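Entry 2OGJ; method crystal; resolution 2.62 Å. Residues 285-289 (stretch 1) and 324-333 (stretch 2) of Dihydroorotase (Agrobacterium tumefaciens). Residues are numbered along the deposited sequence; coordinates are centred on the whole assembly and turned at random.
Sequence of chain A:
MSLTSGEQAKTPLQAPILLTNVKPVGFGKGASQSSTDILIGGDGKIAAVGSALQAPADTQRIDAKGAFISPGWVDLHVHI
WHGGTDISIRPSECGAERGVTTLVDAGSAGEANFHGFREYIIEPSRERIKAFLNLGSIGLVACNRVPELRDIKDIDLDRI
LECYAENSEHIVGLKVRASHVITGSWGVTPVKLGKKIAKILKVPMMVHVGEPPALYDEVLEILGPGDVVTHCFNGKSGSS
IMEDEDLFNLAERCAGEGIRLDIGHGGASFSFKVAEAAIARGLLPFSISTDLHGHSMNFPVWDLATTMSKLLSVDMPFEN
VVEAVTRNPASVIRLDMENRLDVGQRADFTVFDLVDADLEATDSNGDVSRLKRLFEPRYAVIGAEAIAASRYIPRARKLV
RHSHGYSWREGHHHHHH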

ATOM      1  N   PRO A 285     -10.944  -7.970  37.797  1.00 46.77           N
ATOM      2  CA  PRO A 285     -10.303  -6.944  36.984  1.00 45.59           C
ATOM      3  C   PRO A 285      -9.554  -6.028  37.956  1.00 43.44           C
ATOM      4  O   PRO A 285      -9.987  -5.831  39.092  1.00 42.91           O
ATOM      5  CB  PRO A 285     -11.486  -6.268  36.288  1.00 45.27           C
ATOM      6  CG  PRO A 285     -12.591  -6.425  37.273  1.00 46.33           C
ATOM      7  CD  PRO A 285     -12.407  -7.852  37.746  1.00 46.32           C
ATOM      8  N   PHE A 286      -8.413  -5.507  37.527  1.00 42.24           N
ATOM      9  CA  PHE A 286      -7.617  -4.617  38.369  1.00 43.21           C
ATOM     10  C   PHE A 286      -8.331  -3.278  38.568  1.00 41.56           C
ATOM     11  O   PHE A 286      -8.301  -2.693  39.652  1.00 41.46           O
ATOM     12  CB  PHE A 286      -6.248  -4.365  37.733  1.00 44.09           C
ATOM     13  CG  PHE A 286      -5.371  -3.452  38.536  1.00 46.17           C
ATOM     14  CD1 PHE A 286      -4.656  -3.940  39.633  1.00 45.63           C
ATOM     15  CD2 PHE A 286      -5.258  -2.102  38.205  1.00 45.27           C
ATOM     16  CE1 PHE A 286      -3.839  -3.100  40.391  1.00 43.81           C
ATOM     17  CE2 PHE A 286      -4.445  -1.256  38.958  1.00 45.80           C
ATOM     18  CZ  PHE A 286      -3.731  -1.763  40.056  1.00 45.60           C
ATOM     19  N   SER A 287      -8.960  -2.797  37.505  1.00 40.07           N
ATOM     20  CA  SER A 287      -9.681  -1.540  37.549  1.00 39.82           C
ATOM     21  C   SER A 287     -10.938  -1.677  36.719  1.00 39.03           C
ATOM     22  O   SER A 287     -10.985  -2.469  35.773  1.00 39.41           O
ATOM     23  CB  SER A 287      -8.821  -0.387  36.996  1.00 39.40           C
ATOM     24  OG  SER A 287      -8.497  -0.576  35.622  1.00 40.96           O
ATOM     25  N   ILE A 288     -11.958  -0.920  37.110  1.00 38.36           N
ATOM     26  CA  ILE A 288     -13.232  -0.889  36.420  1.00 40.38           C
ATOM     27  C   ILE A 288     -13.326   0.461  35.711  1.00 40.01           C
ATOM     28  O   ILE A 288     -13.194   1.509  36.345  1.00 41.10           O
ATOM     29  CB  ILE A 288     -14.401  -1.020  37.423  1.00 41.98           C
ATOM     30  CG1 ILE A 288     -14.261  -2.325  38.198  1.00 43.07           C
ATOM     31  CG2 ILE A 288     -15.745  -0.930  36.695  1.00 40.92           C
ATOM     32  CD1 ILE A 288     -15.414  -2.593  39.125  1.00 44.82           C
ATOM     33  N   SER A 289     -13.526   0.449  34.400  1.00 39.54           N
ATOM     34  CA  SER A 289     -13.640   1.707  33.675  1.00 40.53           C
ATOM     35  C   SER A 289     -14.732   1.661  32.624  1.00 40.21           C
ATOM     36  O   SER A 289     -15.174   0.604  32.212  1.00 40.62           O
ATOM     37  CB  SER A 289     -12.302   2.084  33.027  1.00 40.44           C
ATOM     38  OG  SER A 289     -11.969   1.197  31.977  1.00 46.00           O
ATOM     39  N   ALA A 324     -11.202  -0.911  42.734  1.00 48.56           N
ATOM     40  CA  ALA A 324     -10.944  -0.970  41.296  1.00 47.92           C
ATOM     41  C   ALA A 324     -11.485   0.285  40.619  1.00 47.50           C
ATOM     42  O   ALA A 324     -11.713   0.320  39.412  1.00 47.50           O
ATOM     43  CB  ALA A 324     -11.610  -2.189  40.716  1.00 46.31           C
ATOM     44  N   VAL A 325     -11.678   1.329  41.413  1.00 47.11           N
ATOM     45  CA  VAL A 325     -12.231   2.564  40.899  1.00 45.62           C
ATOM     46  C   VAL A 325     -11.600   3.736  41.650  1.00 44.35           C
ATOM     47  O   VAL A 325     -11.924   4.894  41.423  1.00 43.83           O
ATOM     48  CB  VAL A 325     -13.777   2.518  41.034  1.00 44.57           C
ATOM     49  CG1 VAL A 325     -14.249   3.317  42.212  1.00 44.63           C
ATOM     50  CG2 VAL A 325     -14.420   2.959  39.749  1.00 45.52           C
ATOM     51  N   THR A 326     -10.656   3.415  42.522  1.00 44.62           N
ATOM     52  CA  THR A 326      -9.945   4.435  43.282  1.00 45.16           C
ATOM     53  C   THR A 326      -8.434   4.150  43.400  1.00 45.25           C
ATOM     54  O   THR A 326      -7.631   4.640  42.602  1.00 45.19           O
ATOM     55  CB  THR A 326     -10.539   4.589  44.698  1.00 43.99           C
ATOM     56  OG1 THR A 326     -10.583   3.307  45.332  1.00 44.59           O
ATOM     57  CG2 THR A 326     -11.942   5.179  44.626  1.00 41.10           C
ATOM     58  N   ARG A 327      -8.055   3.351  44.390  1.00 46.55           N
ATOM     59  CA  ARG A 327      -6.655   3.023  44.636  1.00 48.40           C
ATOM     60  C   ARG A 327      -5.915   2.357  43.471  1.00 48.16           C
ATOM     61  O   ARG A 327      -4.760   2.699  43.182  1.00 46.66           O
ATOM     62  CB  ARG A 327      -6.565   2.140  45.876  1.00 50.35           C
ATOM     63  CG  ARG A 327      -7.326   2.715  47.069  1.00 56.25           C
ATOM     64  CD  ARG A 327      -6.391   3.193  48.149  1.00 59.85           C
ATOM     65  NE  ARG A 327      -5.741   2.054  48.778  1.00 62.70           N
ATOM     66  CZ  ARG A 327      -4.609   2.136  49.459  1.00 64.18           C
ATOM     67  NH1 ARG A 327      -4.002   3.310  49.599  1.00 63.83           N
ATOM     68  NH2 ARG A 327      -4.076   1.041  49.984  1.00 65.71           N
ATOM     69  N   ASN A 328      -6.575   1.419  42.802  1.00 48.12           N
ATOM     70  CA  ASN A 328      -5.945   0.703  41.696  1.00 48.14           C
ATOM     71  C   ASN A 328      -5.685   1.508  40.431  1.00 47.76           C
ATOM     72  O   ASN A 328      -4.565   1.491  39.925  1.00 47.26           O
ATOM     73  CB  ASN A 328      -6.740  -0.558  41.358  1.00 47.52           C
ATOM     74  CG  ASN A 328      -6.608  -1.617  42.421  1.00 46.35           C
ATOM     75  OD1 ASN A 328      -7.303  -2.619  42.389  1.00 47.89           O
ATOM     76  ND2 ASN A 328      -5.709  -1.398  43.373  1.00 44.48           N
ATOM     77  N   PRO A 329      -6.707   2.203  39.890  1.00 46.87           N
ATOM     78  CA  PRO A 329      -6.469   2.987  38.678  1.00 45.77           C
ATOM     79  C   PRO A 329      -5.548   4.161  39.008  1.00 45.71           C
ATOM     80  O   PRO A 329      -4.825   4.670  38.147  1.00 47.36           O
ATOM     81  CB  PRO A 329      -7.872   3.426  38.273  1.00 45.09           C
ATOM     82  CG  PRO A 329      -8.567   3.549  39.572  1.00 44.85           C
ATOM     83  CD  PRO A 329      -8.111   2.319  40.316  1.00 47.02           C
ATOM     84  N   ALA A 330      -5.563   4.577  40.268  1.00 44.55           N
ATOM     85  CA  ALA A 330      -4.723   5.687  40.686  1.00 44.54           C
ATOM     86  C   ALA A 330      -3.257   5.277  40.671  1.00 43.91           C
ATOM     87  O   ALA A 330      -2.381   6.079  40.350  1.00 42.89           O
ATOM     88  CB  ALA A 330      -5.120   6.154  42.072  1.00 44.12           C
ATOM     89  N   SER A 331      -2.983   4.032  41.040  1.00 43.71           N
ATOM     90  CA  SER A 331      -1.607   3.560  41.039  1.00 44.00           C
ATOM     91  C   SER A 331      -1.038   3.605  39.622  1.00 43.24           C
ATOM     92  O   SER A 331       0.131   3.939  39.433  1.00 42.68           O
ATOM     93  CB  SER A 331      -1.533   2.134  41.587  1.00 42.84           C
ATOM     94  OG  SER A 331      -2.545   1.326  41.019  1.00 45.93           O
ATOM     95  N   VAL A 332      -1.868   3.273  38.634  1.00 41.02           N
ATOM     96  CA  VAL A 332      -1.422   3.283  37.252  1.00 40.31           C
ATOM     97  C   VAL A 332      -1.000   4.683  36.832  1.00 40.16           C
ATOM     98  O   VAL A 332      -0.001   4.853  36.131  1.00 39.42           O
ATOM     99  CB  VAL A 332      -2.534   2.823  36.278  1.00 40.55           C
ATOM    100  CG1 VAL A 332      -2.002   2.852  34.831  1.00 38.80           C
ATOM    101  CG2 VAL A 332      -3.021   1.448  36.657  1.00 37.82           C
ATOM    102  N   ILE A 333      -1.757   5.689  37.258  1.00 39.88           N
ATOM    103  CA  ILE A 333      -1.422   7.045  36.861  1.00 41.23           C
ATOM    104  C   ILE A 333      -0.537   7.764  37.859  1.00 42.57           C
ATOM    105  O   ILE A 333      -0.261   8.956  37.723  1.00 43.35           O
ATOM    106  CB  ILE A 333      -2.698   7.879  36.557  1.00 39.41           C
ATOM    107  CG1 ILE A 333      -3.687   7.781  37.705  1.00 37.99           C
ATOM    108  CG2 ILE A 333      -3.344   7.379  35.272  1.00 38.56           C
ATOM    109  CD1 ILE A 333      -4.895   8.640  37.519  1.00 35.87           C
TER

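Stretch 1 has no regular secondary structure. Its phi/psi pairs from Ser 287 to Ser 289 (-142/151, -108/123, -139/161) describe an extended backbone, after a departure at Phe 286 (-69/-39). Stretch 2 starts at Ala 324, the first residue to leave helical phi/psi after a preceding helix, passes through a short turn and enters a helix spanning 327-332. Thr 326 occupies the N-cap position of that helix, but its side chain makes no capping bond.

The nearest CA atoms across the stretches are those of Ser 287 and Ala 324, 4.0 Å apart. One hydrogen bond joins the stretches here: Ile 288 N donates to Ala 324 O at 2.6 Å, with an N-H...O angle of 168°, so the bond is short and nearly linear. The same carbonyl is approached by a second, weaker donor type, since Ser 287 CA lies 3.3 Å from Ala 324 O with an angle of 128° at the hydrogen. A CA-H...O contact also runs the other way, from Ala 324 CA to Phe 286 O at 3.6 Å and 132°. Ala 324 thus meets stretch 1 through its backbone as both a carbonyl acceptor and a CA-H donor.

Its methyl group points toward stretch 1 and adds an apolar contact, with Ala 324 CB 3.7 Å from Ile 288 CG1. The methyl group packs against the isoleucine side chain beside the backbone contact. Nearby, Val 325 CG2 lies 3.9 Å from Ile 288 O.

Phe 286 contributes the largest covered area of any residue in the contact, 102 Å² of its surface. Its CA-to-CB bond points sideways, but with chi1 at 180° (t) the ring reaches the helix. Asn 328 CB sits over one face, 3.6 Å from the ring centroid and 23° off the ring normal, a CH-pi geometry in which a polarised aliphatic C-H meets the pi cloud. Ser 331 OG approaches the ring edge near its plane, 3.4 Å from Phe 286 CZ; that hydroxyl donates a very short hydrogen bond to Asn 328 O, with OG and O 2.3 Å apart, within its own helix. Val 332 CG2 adds an apolar contact, 3.8 Å from Phe 286 CE2.

Beside this cluster, Ser 287 CB rests 4.1 Å from Pro 329 CB, while the serine hydroxyl is hydrogen-bonded elsewhere in the structure. In total, the two stretches bury 372 Å², both sides summed.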